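Local coordinates for protein DNA helicase RecQ (Deinococcus radiodurans, PDB 4Q48) that probably couples ATP hydrolysis to duplex DNA unwinding by 3'-5' translocation, this chain being its catalytic core, at residues Phe229-Cys243 with Asp301-Leu313. Numbering follows the deposited sequence.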
# COMPACT_ATOMS: atom_id res chain seq x y z
N PHE A 229 18.81 -19.23 10.49
CA PHE A 229 18.72 -18.43 9.28
C PHE A 229 19.92 -17.49 9.16
O PHE A 229 20.61 -17.47 8.15
CB PHE A 229 17.39 -17.64 9.27
CG PHE A 229 17.29 -16.60 8.17
CD1 PHE A 229 17.32 -16.96 6.84
CD2 PHE A 229 17.13 -15.25 8.50
CE1 PHE A 229 17.22 -16.01 5.85
CE2 PHE A 229 17.03 -14.28 7.50
CZ PHE A 229 17.06 -14.65 6.18
N ILE A 230 20.18 -16.76 10.23
CA ILE A 230 21.24 -15.78 10.20
C ILE A 230 22.62 -16.40 9.99
O ILE A 230 23.42 -15.86 9.26
CB ILE A 230 21.23 -14.96 11.48
CG1 ILE A 230 19.93 -14.15 11.53
CG2 ILE A 230 22.46 -14.05 11.54
CD1 ILE A 230 19.82 -13.26 12.71
N ARG A 231 22.89 -17.54 10.60
CA ARG A 231 24.21 -18.15 10.46
C ARG A 231 24.34 -18.89 9.14
O ARG A 231 25.38 -18.85 8.49
CB ARG A 231 24.50 -19.11 11.60
CG ARG A 231 25.06 -18.40 12.83
CD ARG A 231 25.22 -19.33 14.02
NE ARG A 231 25.63 -18.59 15.20
CZ ARG A 231 25.61 -19.09 16.43
NH1 ARG A 231 25.17 -20.34 16.64
NH2 ARG A 231 25.99 -18.33 17.46
N GLU A 232 23.28 -19.58 8.75
CA GLU A 232 23.35 -20.36 7.53
C GLU A 232 23.40 -19.43 6.31
O GLU A 232 24.19 -19.65 5.40
CB GLU A 232 22.18 -21.36 7.47
CG GLU A 232 21.99 -22.08 6.13
CD GLU A 232 23.17 -22.95 5.74
OE1 GLU A 232 23.61 -23.78 6.58
OE2 GLU A 232 23.65 -22.79 4.60
N GLU A 233 22.61 -18.35 6.31
CA GLU A 233 22.45 -17.56 5.09
C GLU A 233 22.99 -16.12 5.14
O GLU A 233 23.33 -15.56 4.08
CB GLU A 233 20.97 -17.51 4.66
CG GLU A 233 20.53 -18.69 3.82
CD GLU A 233 19.12 -18.54 3.24
OE1 GLU A 233 19.06 -18.00 2.10
OE2 GLU A 233 18.10 -18.95 3.89
N HIS A 234 23.09 -15.51 6.33
CA HIS A 234 23.57 -14.13 6.41
C HIS A 234 24.56 -13.85 7.55
O HIS A 234 24.46 -12.83 8.23
CB HIS A 234 22.38 -13.18 6.49
CG HIS A 234 21.59 -13.13 5.23
ND1 HIS A 234 22.00 -12.42 4.12
CD2 HIS A 234 20.43 -13.74 4.88
CE1 HIS A 234 21.12 -12.59 3.14
NE2 HIS A 234 20.16 -13.38 3.58
N PRO A 235 25.57 -14.73 7.70
CA PRO A 235 26.44 -14.82 8.88
C PRO A 235 26.92 -13.49 9.48
O PRO A 235 26.72 -13.31 10.69
CB PRO A 235 27.63 -15.60 8.35
CG PRO A 235 27.04 -16.45 7.28
CD PRO A 235 26.09 -15.59 6.61
N GLY A 236 27.52 -12.60 8.70
CA GLY A 236 28.02 -11.37 9.30
C GLY A 236 27.41 -10.10 8.75
O GLY A 236 28.01 -9.04 8.81
N ASP A 237 26.20 -10.19 8.20
CA ASP A 237 25.62 -9.08 7.44
C ASP A 237 24.73 -8.18 8.28
O ASP A 237 24.29 -8.57 9.36
CB ASP A 237 24.83 -9.63 6.26
CG ASP A 237 25.72 -10.32 5.23
OD1 ASP A 237 26.96 -10.02 5.19
OD2 ASP A 237 25.18 -11.17 4.48
N ALA A 238 24.48 -6.97 7.80
CA ALA A 238 23.54 -6.08 8.48
C ALA A 238 22.12 -6.53 8.18
O ALA A 238 21.78 -6.86 7.05
CB ALA A 238 23.72 -4.66 8.07
N GLY A 239 21.30 -6.59 9.23
CA GLY A 239 19.91 -6.94 9.07
C GLY A 239 19.07 -6.27 10.12
O GLY A 239 19.57 -5.83 11.15
N ILE A 240 17.77 -6.20 9.85
CA ILE A 240 16.78 -5.74 10.82
C ILE A 240 15.87 -6.88 11.22
O ILE A 240 15.40 -7.61 10.37
CB ILE A 240 15.91 -4.62 10.25
CG1 ILE A 240 16.78 -3.52 9.64
CG2 ILE A 240 14.99 -4.10 11.33
CD1 ILE A 240 15.98 -2.46 8.85
N VAL A 241 15.66 -7.08 12.52
CA VAL A 241 14.69 -8.04 13.03
C VAL A 241 13.53 -7.32 13.69
O VAL A 241 13.73 -6.68 14.71
CB VAL A 241 15.30 -8.98 14.08
CG1 VAL A 241 14.23 -9.92 14.64
CG2 VAL A 241 16.49 -9.73 13.50
N TYR A 242 12.33 -7.41 13.13
CA TYR A 242 11.17 -6.74 13.72
C TYR A 242 10.40 -7.59 14.74
O TYR A 242 10.02 -8.73 14.44
CB TYR A 242 10.22 -6.32 12.64
CG TYR A 242 10.71 -5.19 11.80
CD1 TYR A 242 10.67 -3.88 12.27
CD2 TYR A 242 11.15 -5.41 10.51
CE1 TYR A 242 11.10 -2.81 11.48
CE2 TYR A 242 11.57 -4.35 9.71
CZ TYR A 242 11.55 -3.07 10.20
OH TYR A 242 11.98 -2.04 9.40
N CYS A 243 10.14 -7.05 15.92
CA CYS A 243 9.29 -7.75 16.90
C CYS A 243 8.12 -6.87 17.30
O CYS A 243 8.17 -5.65 17.10
CB CYS A 243 10.09 -8.17 18.13
SG CYS A 243 11.48 -9.25 17.77
N ASP A 301 17.44 3.13 8.06
CA ASP A 301 18.08 3.31 6.75
C ASP A 301 19.50 2.76 6.72
O ASP A 301 20.22 2.80 7.71
CB ASP A 301 18.11 4.78 6.36
CG ASP A 301 16.74 5.37 6.25
OD1 ASP A 301 16.01 4.97 5.31
OD2 ASP A 301 16.39 6.23 7.10
N LYS A 302 19.90 2.26 5.55
CA LYS A 302 21.21 1.68 5.32
C LYS A 302 21.14 1.08 3.93
O LYS A 302 20.16 0.42 3.60
CB LYS A 302 21.55 0.61 6.36
CG LYS A 302 23.00 0.18 6.34
CD LYS A 302 23.34 -0.75 7.49
CE LYS A 302 24.63 -1.51 7.17
NZ LYS A 302 25.88 -0.67 7.17
N PRO A 303 22.17 1.28 3.10
CA PRO A 303 22.02 0.80 1.73
C PRO A 303 22.34 -0.68 1.64
O PRO A 303 22.01 -1.35 0.67
CB PRO A 303 23.06 1.62 0.96
CG PRO A 303 23.79 2.48 2.00
CD PRO A 303 23.50 1.87 3.32
N ASN A 304 22.86 -1.18 2.74
CA ASN A 304 23.71 -2.34 2.83
C ASN A 304 22.97 -3.54 3.49
O ASN A 304 23.59 -4.53 3.93
CB ASN A 304 24.94 -1.87 3.64
CG ASN A 304 26.12 -2.80 3.58
OD1 ASN A 304 26.37 -3.46 2.58
ND2 ASN A 304 26.86 -2.86 4.66
N VAL A 305 21.65 -3.44 3.61
CA VAL A 305 20.85 -4.34 4.46
C VAL A 305 20.48 -5.68 3.79
O VAL A 305 19.71 -5.74 2.83
CB VAL A 305 19.54 -3.66 4.93
CG1 VAL A 305 18.65 -4.65 5.63
CG2 VAL A 305 19.84 -2.48 5.85
N ARG A 306 20.99 -6.76 4.38
CA ARG A 306 20.95 -8.06 3.74
C ARG A 306 19.72 -8.90 4.07
O ARG A 306 19.37 -9.80 3.31
CB ARG A 306 22.22 -8.83 4.13
CG ARG A 306 23.32 -8.61 3.16
CD ARG A 306 22.81 -8.77 1.76
NE ARG A 306 23.51 -7.89 0.86
CZ ARG A 306 23.01 -6.77 0.36
NH1 ARG A 306 21.77 -6.44 0.58
NH2 ARG A 306 23.74 -6.03 -0.44
N PHE A 307 19.06 -8.63 5.20
CA PHE A 307 17.80 -9.30 5.48
C PHE A 307 16.86 -8.49 6.38
O PHE A 307 17.29 -7.62 7.16
CB PHE A 307 18.05 -10.67 6.11
CG PHE A 307 18.59 -10.63 7.53
CD1 PHE A 307 19.96 -10.66 7.78
CD2 PHE A 307 17.73 -10.66 8.62
CE1 PHE A 307 20.45 -10.68 9.06
CE2 PHE A 307 18.23 -10.68 9.92
CZ PHE A 307 19.59 -10.69 10.14
N VAL A 308 15.57 -8.77 6.23
CA VAL A 308 14.58 -8.33 7.19
C VAL A 308 13.80 -9.52 7.69
O VAL A 308 13.14 -10.23 6.92
CB VAL A 308 13.64 -7.28 6.63
CG1 VAL A 308 12.44 -7.14 7.53
CG2 VAL A 308 14.35 -5.95 6.56
N ALA A 309 13.86 -9.71 9.01
CA ALA A 309 13.19 -10.81 9.68
C ALA A 309 11.96 -10.34 10.43
O ALA A 309 12.02 -9.39 11.20
CB ALA A 309 14.15 -11.49 10.65
N HIS A 310 10.84 -11.05 10.23
CA HIS A 310 9.65 -10.78 11.03
C HIS A 310 9.39 -11.95 11.97
O HIS A 310 9.16 -13.08 11.53
CB HIS A 310 8.45 -10.51 10.12
CG HIS A 310 8.39 -9.11 9.61
ND1 HIS A 310 8.91 -8.74 8.38
CD2 HIS A 310 7.88 -7.98 10.16
CE1 HIS A 310 8.71 -7.44 8.20
NE2 HIS A 310 8.09 -6.96 9.26
N LEU A 311 9.41 -11.68 13.27
CA LEU A 311 9.26 -12.74 14.25
C LEU A 311 7.84 -12.70 14.80
O LEU A 311 7.44 -13.52 15.64
CB LEU A 311 10.28 -12.58 15.37
CG LEU A 311 11.65 -13.17 15.02
CD1 LEU A 311 12.68 -12.84 16.10
CD2 LEU A 311 11.57 -14.66 14.80
N ASP A 312 7.08 -11.73 14.30
CA ASP A 312 5.66 -11.61 14.58
C ASP A 312 4.98 -11.05 13.34
O ASP A 312 5.65 -10.52 12.44
CB ASP A 312 5.36 -10.68 15.78
CG ASP A 312 5.99 -11.14 17.07
OD1 ASP A 312 5.69 -12.27 17.53
OD2 ASP A 312 6.77 -10.35 17.65
N LEU A 313 3.66 -11.18 13.28
CA LEU A 313 2.91 -10.60 12.19
C LEU A 313 2.99 -9.09 12.22
O LEU A 313 2.83 -8.48 13.28
CB LEU A 313 1.46 -11.05 12.24
CG LEU A 313 1.19 -12.43 11.68
CD1 LEU A 313 -0.31 -12.70 11.80
CD2 LEU A 313 1.65 -12.49 10.23
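Two neighbouring parallel strands of the second RecA-like helicase domain, 238-242 and 305-310, pair here in the middle of its sheet. Ile240 N donates a hydrogen bond to Phe307 O, and Ile240 O accepts one from Ala309 N at 2.9 Å. Tyr242 then continues the ladder: its N donates to Ala309 O at 2.8 Å, and its O accepts Leu311 N.

On the face toward helix 222-233, the Phe307 ring fills the angle between helix and sheet. Its CG sits between the backbone N and the carbonyl carbon (chi1 71°), which lays the ring flat over Gly239. Gly239 CA is 3.8 Å from the ring centroid, a CH-pi contact; a CB on Gly239 would run into the ring at CE1. Phe229 turns its edge to the Phe307 ring in a T-shaped pair, planes at 83°. Ile230 CD1 touches Phe307 CZ at 3.6 Å, and His234 CB meets Phe307 CD1 at 3.7 Å. An alanine in place of Phe307 is likely to open a gap above Gly239 and leave the Phe229 edge without its aromatic face.

On the other face, Val308 CG1 meets the edge of the Tyr242 ring, 3.6 Å from CE2. The His310 ring lies nearly parallel to that of Tyr242 but slid aside, and its NE2 is hydrogen-bonded to Glu323. A parallel sheet with helices packed against it typifies the RecA-like alpha/beta fold of superfamily 2 helicases.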